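Local coordinates for uncharacterized protein (PDB 4FS7), which is of unknown function but, as an extracellular leucine-rich repeat protein of a gut Bacteroides, probably binds other proteins, at residues Y221-I235 against E243-S257. Sequence-based numbering, arbitrary orientation.
Sequences YLGDFALSKTGVKNI and ELGKSVFYGCTDLES
Tyr-221 and Glu-243 run side by side at the start of two parallel strands, the carboxylate meeting the ring at its edge near CE2, with the two planes 85° apart; a water joins Tyr-221 OH to Glu-243 OE2. On the other face of the sheet Leu-222 CD1 packs against Leu-244 CD2 at 3.9 Å and against Val-248 CG1. Past the strand, Asp-224 OD1 accepts a hydrogen bond from Lys-246 N at 2.9 Å, a straight bond (170°) that comes from above the carboxylate plane. Phe-225, with CG beside its own backbone N (chi1 -67°), lays its ring under Ser-247, whose CB sits 3.5 Å from the ring centroid in a CH-pi contact, while CE1 abuts Tyr-250 CB; Tyr-202 meets this phenyl ring nearly parallel. With an alanine in place of Phe-225, Ser-247 CB would probably lose its aromatic floor and a gap would open beside Tyr-250. Inward, Leu-227 CD1 lies 3.5 Å from Phe-249 CE1. Ser-228 OG and Lys-229 N grip Tyr-250 O from opposite faces of its carbonyl plane, and the lysine chain, bent at chi2, brings NZ onto a lone pair of Gly-251 O at 2.8 Å. Thr-230 N points to Cys-252 SG in a hydrogen bond to sulfur of 3.6 Å. Val-232 CG2 and Ile-235 CG1 pack beside Leu-255 CD1 and the Phe-249 ring, whereas outside Lys-233 NZ forms a salt bridge with Glu-256 OE2 and Asn-234 OD1 accepts a hydrogen bond from Ser-257 OG, on a lone pair, at 2.7 Å. Two short parallel ladders, shifted by one residue in register, thus flank matching turns, with Leu-222, Leu-227, Phe-249 and Leu-255 in the buried interior: the stacking of successive coils in a BspA-type leucine-rich repeat solenoid.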
loop_
_atom_site.group_PDB
_atom_site.type_symbol
_atom_site.label_atom_id
_atom_site.label_comp_id
_atom_site.label_asym_id
_atom_site.label_seq_id
_atom_site.Cartn_x
_atom_site.Cartn_y
_atom_site.Cartn_z
ATOM N N TYR A 221 12.264 -0.111 5.957
ATOM C CA TYR A 221 11.601 0.978 5.259
ATOM C C TYR A 221 10.179 0.684 4.926
ATOM O O TYR A 221 9.885 -0.346 4.328
ATOM C CB TYR A 221 12.379 1.310 3.971
ATOM C CG TYR A 221 11.788 2.443 3.148
ATOM C CD1 TYR A 221 10.775 2.235 2.211
ATOM C CD2 TYR A 221 12.202 3.728 3.351
ATOM C CE1 TYR A 221 10.253 3.277 1.473
ATOM C CE2 TYR A 221 11.647 4.789 2.646
ATOM C CZ TYR A 221 10.660 4.559 1.710
ATOM O OH TYR A 221 10.112 5.616 0.978
ATOM N N LEU A 222 9.294 1.619 5.246
ATOM C CA LEU A 222 7.883 1.607 4.771
ATOM C C LEU A 222 7.609 2.894 4.023
ATOM O O LEU A 222 7.784 3.975 4.562
ATOM C CB LEU A 222 6.817 1.546 5.888
ATOM C CG LEU A 222 6.882 0.412 6.883
ATOM C CD1 LEU A 222 5.795 0.524 7.969
ATOM C CD2 LEU A 222 6.831 -0.944 6.245
ATOM N N GLY A 223 7.147 2.775 2.777
ATOM C CA GLY A 223 6.924 3.906 1.904
ATOM C C GLY A 223 5.623 4.661 2.178
ATOM O O GLY A 223 4.801 4.317 3.053
ATOM N N ASP A 224 5.441 5.711 1.406
ATOM C CA ASP A 224 4.318 6.591 1.563
ATOM C C ASP A 224 2.998 5.830 1.425
ATOM O O ASP A 224 2.846 5.035 0.496
ATOM C CB ASP A 224 4.316 7.721 0.504
ATOM C CG ASP A 224 5.495 8.680 0.575
ATOM O OD1 ASP A 224 6.321 8.586 1.486
ATOM O OD2 ASP A 224 5.551 9.544 -0.328
ATOM N N PHE A 225 2.058 6.019 2.347
ATOM C CA PHE A 225 0.767 5.378 2.323
ATOM C C PHE A 225 0.834 3.840 2.322
ATOM O O PHE A 225 -0.130 3.176 1.999
ATOM C CB PHE A 225 -0.100 5.840 1.124
ATOM C CG PHE A 225 -0.526 7.273 1.186
ATOM C CD1 PHE A 225 -1.732 7.628 1.811
ATOM C CD2 PHE A 225 0.209 8.256 0.583
ATOM C CE1 PHE A 225 -2.147 8.942 1.848
ATOM C CE2 PHE A 225 -0.227 9.588 0.639
ATOM C CZ PHE A 225 -1.389 9.898 1.248
ATOM N N ALA A 226 1.957 3.239 2.756
ATOM C CA ALA A 226 2.114 1.787 2.580
ATOM C C ALA A 226 1.113 0.948 3.306
ATOM O O ALA A 226 0.767 -0.149 2.833
ATOM C CB ALA A 226 3.536 1.330 2.904
ATOM N N LEU A 227 0.662 1.441 4.464
ATOM C CA LEU A 227 -0.314 0.732 5.284
ATOM C C LEU A 227 -1.546 1.609 5.488
ATOM O O LEU A 227 -2.253 1.452 6.475
ATOM C CB LEU A 227 0.316 0.272 6.606
ATOM C CG LEU A 227 1.363 -0.832 6.477
ATOM C CD1 LEU A 227 2.108 -1.030 7.806
ATOM C CD2 LEU A 227 0.633 -2.108 6.069
ATOM N N SER A 228 -1.840 2.489 4.552
ATOM C CA SER A 228 -3.001 3.369 4.680
ATOM C C SER A 228 -4.284 2.603 4.507
ATOM O O SER A 228 -4.400 1.706 3.655
ATOM C CB SER A 228 -2.890 4.460 3.635
ATOM O OG SER A 228 -4.053 5.248 3.583
ATOM N N LYS A 229 -5.295 2.950 5.287
ATOM C CA LYS A 229 -6.604 2.303 5.199
ATOM C C LYS A 229 -6.480 0.791 5.295
ATOM O O LYS A 229 -7.057 0.045 4.494
ATOM C CB LYS A 229 -7.331 2.710 3.924
ATOM C CG LYS A 229 -7.813 4.136 3.972
ATOM C CD LYS A 229 -9.054 4.302 4.858
ATOM C CE LYS A 229 -9.425 5.719 4.834
ATOM N NZ LYS A 229 -10.163 6.139 6.013
ATOM N N THR A 230 -5.668 0.340 6.241
ATOM C CA THR A 230 -5.594 -1.054 6.598
ATOM C C THR A 230 -6.338 -1.332 7.895
ATOM O O THR A 230 -6.873 -0.413 8.526
ATOM C CB THR A 230 -4.143 -1.551 6.650
ATOM O OG1 THR A 230 -3.442 -0.858 7.696
ATOM C CG2 THR A 230 -3.442 -1.445 5.272
ATOM N N GLY A 231 -6.374 -2.602 8.295
ATOM C CA GLY A 231 -7.148 -3.036 9.442
ATOM C C GLY A 231 -6.319 -3.179 10.710
ATOM O O GLY A 231 -6.811 -3.756 11.689
ATOM N N VAL A 232 -5.081 -2.683 10.724
ATOM C CA VAL A 232 -4.211 -2.906 11.868
ATOM C C VAL A 232 -4.776 -2.273 13.139
ATOM O O VAL A 232 -5.369 -1.191 13.116
ATOM C CB VAL A 232 -2.784 -2.358 11.578
ATOM C CG1 VAL A 232 -2.158 -3.215 10.427
ATOM C CG2 VAL A 232 -2.808 -0.860 11.221
ATOM N N LYS A 233 -4.583 -2.962 14.266
ATOM C CA LYS A 233 -5.158 -2.525 15.559
ATOM C C LYS A 233 -4.145 -1.915 16.506
ATOM O O LYS A 233 -4.424 -0.899 17.133
ATOM C CB LYS A 233 -5.827 -3.722 16.252
ATOM C CG LYS A 233 -6.529 -3.370 17.584
ATOM C CD LYS A 233 -6.993 -4.669 18.318
ATOM C CE LYS A 233 -8.158 -4.431 19.280
ATOM N NZ LYS A 233 -9.452 -4.132 18.549
ATOM N N ASN A 234 -2.964 -2.530 16.644
ATOM C CA ASN A 234 -1.923 -2.061 17.552
ATOM C C ASN A 234 -0.601 -2.170 16.834
ATOM O O ASN A 234 -0.191 -3.263 16.446
ATOM C CB ASN A 234 -1.888 -2.878 18.857
ATOM C CG ASN A 234 -3.172 -2.781 19.629
ATOM O OD1 ASN A 234 -3.495 -1.734 20.235
ATOM N ND2 ASN A 234 -3.931 -3.822 19.600
ATOM N N ILE A 235 0.050 -1.046 16.586
ATOM C CA ILE A 235 1.292 -1.022 15.875
ATOM C C ILE A 235 2.428 -0.702 16.832
ATOM O O ILE A 235 2.385 0.262 17.612
ATOM C CB ILE A 235 1.227 0.043 14.721
ATOM C CG1 ILE A 235 0.387 -0.489 13.584
ATOM C CG2 ILE A 235 2.635 0.421 14.214
ATOM C CD1 ILE A 235 1.038 -1.664 12.783
ATOM N N GLU A 243 13.513 4.197 8.346
ATOM C CA GLU A 243 12.731 5.242 7.735
ATOM C C GLU A 243 11.297 4.816 7.477
ATOM O O GLU A 243 11.048 3.742 6.943
ATOM C CB GLU A 243 13.350 5.714 6.426
ATOM C CG GLU A 243 12.585 6.881 5.823
ATOM C CD GLU A 243 13.186 7.499 4.576
ATOM O OE1 GLU A 243 14.218 7.016 4.080
ATOM O OE2 GLU A 243 12.603 8.480 4.073
ATOM N N LEU A 244 10.389 5.713 7.862
ATOM C CA LEU A 244 8.983 5.679 7.478
ATOM C C LEU A 244 8.740 6.880 6.581
ATOM O O LEU A 244 9.226 7.973 6.883
ATOM C CB LEU A 244 8.047 5.767 8.700
ATOM C CG LEU A 244 8.285 4.751 9.804
ATOM C CD1 LEU A 244 7.352 5.002 10.955
ATOM C CD2 LEU A 244 8.157 3.327 9.292
ATOM N N GLY A 245 8.028 6.653 5.477
ATOM C CA GLY A 245 7.606 7.693 4.564
ATOM C C GLY A 245 6.509 8.581 5.124
ATOM O O GLY A 245 6.341 8.685 6.331
ATOM N N LYS A 246 5.771 9.218 4.219
ATOM C CA LYS A 246 4.649 10.077 4.592
ATOM C C LYS A 246 3.360 9.269 4.682
ATOM O O LYS A 246 3.133 8.351 3.881
ATOM C CB LYS A 246 4.475 11.149 3.530
ATOM C CG LYS A 246 5.648 12.048 3.343
ATOM C CD LYS A 246 5.577 12.838 2.009
ATOM C CE LYS A 246 6.820 13.656 1.779
ATOM N NZ LYS A 246 6.816 14.199 0.396
ATOM N N SER A 247 2.468 9.626 5.602
ATOM C CA SER A 247 1.102 9.150 5.510
ATOM C C SER A 247 1.009 7.610 5.550
ATOM O O SER A 247 0.070 7.041 5.025
ATOM C CB SER A 247 0.409 9.684 4.245
ATOM O OG SER A 247 0.533 11.109 4.174
ATOM N N VAL A 248 1.937 6.952 6.247
ATOM C CA VAL A 248 2.044 5.525 6.160
ATOM C C VAL A 248 0.788 4.829 6.646
ATOM O O VAL A 248 0.434 3.799 6.098
ATOM C CB VAL A 248 3.302 4.984 6.870
ATOM C CG1 VAL A 248 3.347 3.455 6.866
ATOM C CG2 VAL A 248 4.581 5.550 6.268
ATOM N N PHE A 249 0.161 5.372 7.700
ATOM C CA PHE A 249 -1.005 4.811 8.265
ATOM C C PHE A 249 -2.238 5.706 8.057
ATOM O O PHE A 249 -3.224 5.668 8.810
ATOM C CB PHE A 249 -0.817 4.540 9.769
ATOM C CG PHE A 249 0.254 3.535 10.036
ATOM C CD1 PHE A 249 -0.022 2.160 10.006
ATOM C CD2 PHE A 249 1.560 3.933 10.254
ATOM C CE1 PHE A 249 0.973 1.224 10.216
ATOM C CE2 PHE A 249 2.540 3.020 10.472
ATOM C CZ PHE A 249 2.265 1.653 10.436
ATOM N N TYR A 250 -2.228 6.475 6.986
ATOM C CA TYR A 250 -3.300 7.436 6.754
ATOM C C TYR A 250 -4.665 6.806 6.819
ATOM O O TYR A 250 -4.952 5.836 6.125
ATOM C CB TYR A 250 -3.116 8.079 5.363
ATOM C CG TYR A 250 -4.099 9.170 5.093
ATOM C CD1 TYR A 250 -5.379 8.874 4.655
ATOM C CD2 TYR A 250 -3.796 10.489 5.335
ATOM C CE1 TYR A 250 -6.344 9.861 4.496
ATOM C CE2 TYR A 250 -4.749 11.487 5.136
ATOM C CZ TYR A 250 -6.010 11.165 4.743
ATOM O OH TYR A 250 -6.923 12.215 4.620
ATOM N N GLY A 251 -5.558 7.366 7.641
ATOM C CA GLY A 251 -6.928 6.986 7.635
ATOM C C GLY A 251 -7.280 5.619 8.178
ATOM O O GLY A 251 -8.377 5.132 7.933
ATOM N N CYS A 252 -6.340 4.955 8.861
ATOM C CA CYS A 252 -6.629 3.639 9.450
ATOM C C CYS A 252 -7.676 3.825 10.533
ATOM O O CYS A 252 -7.439 4.526 11.469
ATOM C CB CYS A 252 -5.391 2.992 10.033
ATOM S SG CYS A 252 -4.221 2.426 8.788
ATOM N N THR A 253 -8.828 3.215 10.408
ATOM C CA THR A 253 -9.927 3.465 11.343
ATOM C C THR A 253 -10.002 2.488 12.523
ATOM O O THR A 253 -10.691 2.761 13.510
ATOM C CB THR A 253 -11.288 3.442 10.591
ATOM O OG1 THR A 253 -11.506 2.161 10.029
ATOM C CG2 THR A 253 -11.327 4.502 9.517
ATOM N N ASP A 254 -9.286 1.373 12.432
ATOM C CA ASP A 254 -9.284 0.354 13.460
ATOM C C ASP A 254 -8.061 0.420 14.354
ATOM O O ASP A 254 -7.938 -0.303 15.344
ATOM C CB ASP A 254 -9.385 -1.048 12.835
ATOM C CG ASP A 254 -10.673 -1.262 12.108
ATOM O OD1 ASP A 254 -11.657 -0.689 12.574
ATOM O OD2 ASP A 254 -10.683 -1.958 11.059
ATOM N N LEU A 255 -7.147 1.332 14.063
ATOM C CA LEU A 255 -5.880 1.452 14.752
ATOM C C LEU A 255 -6.129 2.134 16.080
ATOM O O LEU A 255 -6.558 3.304 16.112
ATOM C CB LEU A 255 -4.889 2.246 13.909
ATOM C CG LEU A 255 -3.500 2.468 14.458
ATOM C CD1 LEU A 255 -2.763 1.156 14.738
ATOM C CD2 LEU A 255 -2.701 3.324 13.463
ATOM N N GLU A 256 -5.851 1.425 17.168
ATOM C CA GLU A 256 -6.120 1.880 18.525
ATOM C C GLU A 256 -4.921 2.386 19.296
ATOM O O GLU A 256 -5.067 3.215 20.199
ATOM C CB GLU A 256 -6.795 0.777 19.317
ATOM C CG GLU A 256 -8.156 0.403 18.810
ATOM C CD GLU A 256 -8.802 -0.764 19.590
ATOM O OE1 GLU A 256 -8.278 -1.144 20.677
ATOM O OE2 GLU A 256 -9.840 -1.274 19.125
ATOM N N SER A 257 -3.755 1.838 19.044
ATOM C CA SER A 257 -2.544 2.275 19.694
ATOM C C SER A 257 -1.363 2.197 18.761
ATOM O O SER A 257 -1.288 1.315 17.894
ATOM C CB SER A 257 -2.189 1.516 20.969
ATOM O OG SER A 257 -1.725 0.237 20.685
HETATM O O HOH W 1 10.805 8.091 1.873
HETATM O O HOH W 2 7.107 11.607 -1.107
HETATM O O HOH W 3 -6.840 0.300 11.194
HETATM O O HOH W 4 -8.860 1.448 8.009
HETATM O O HOH W 5 -5.938 -1.466 21.895
HETATM O O HOH W 6 1.014 0.074 20.147
#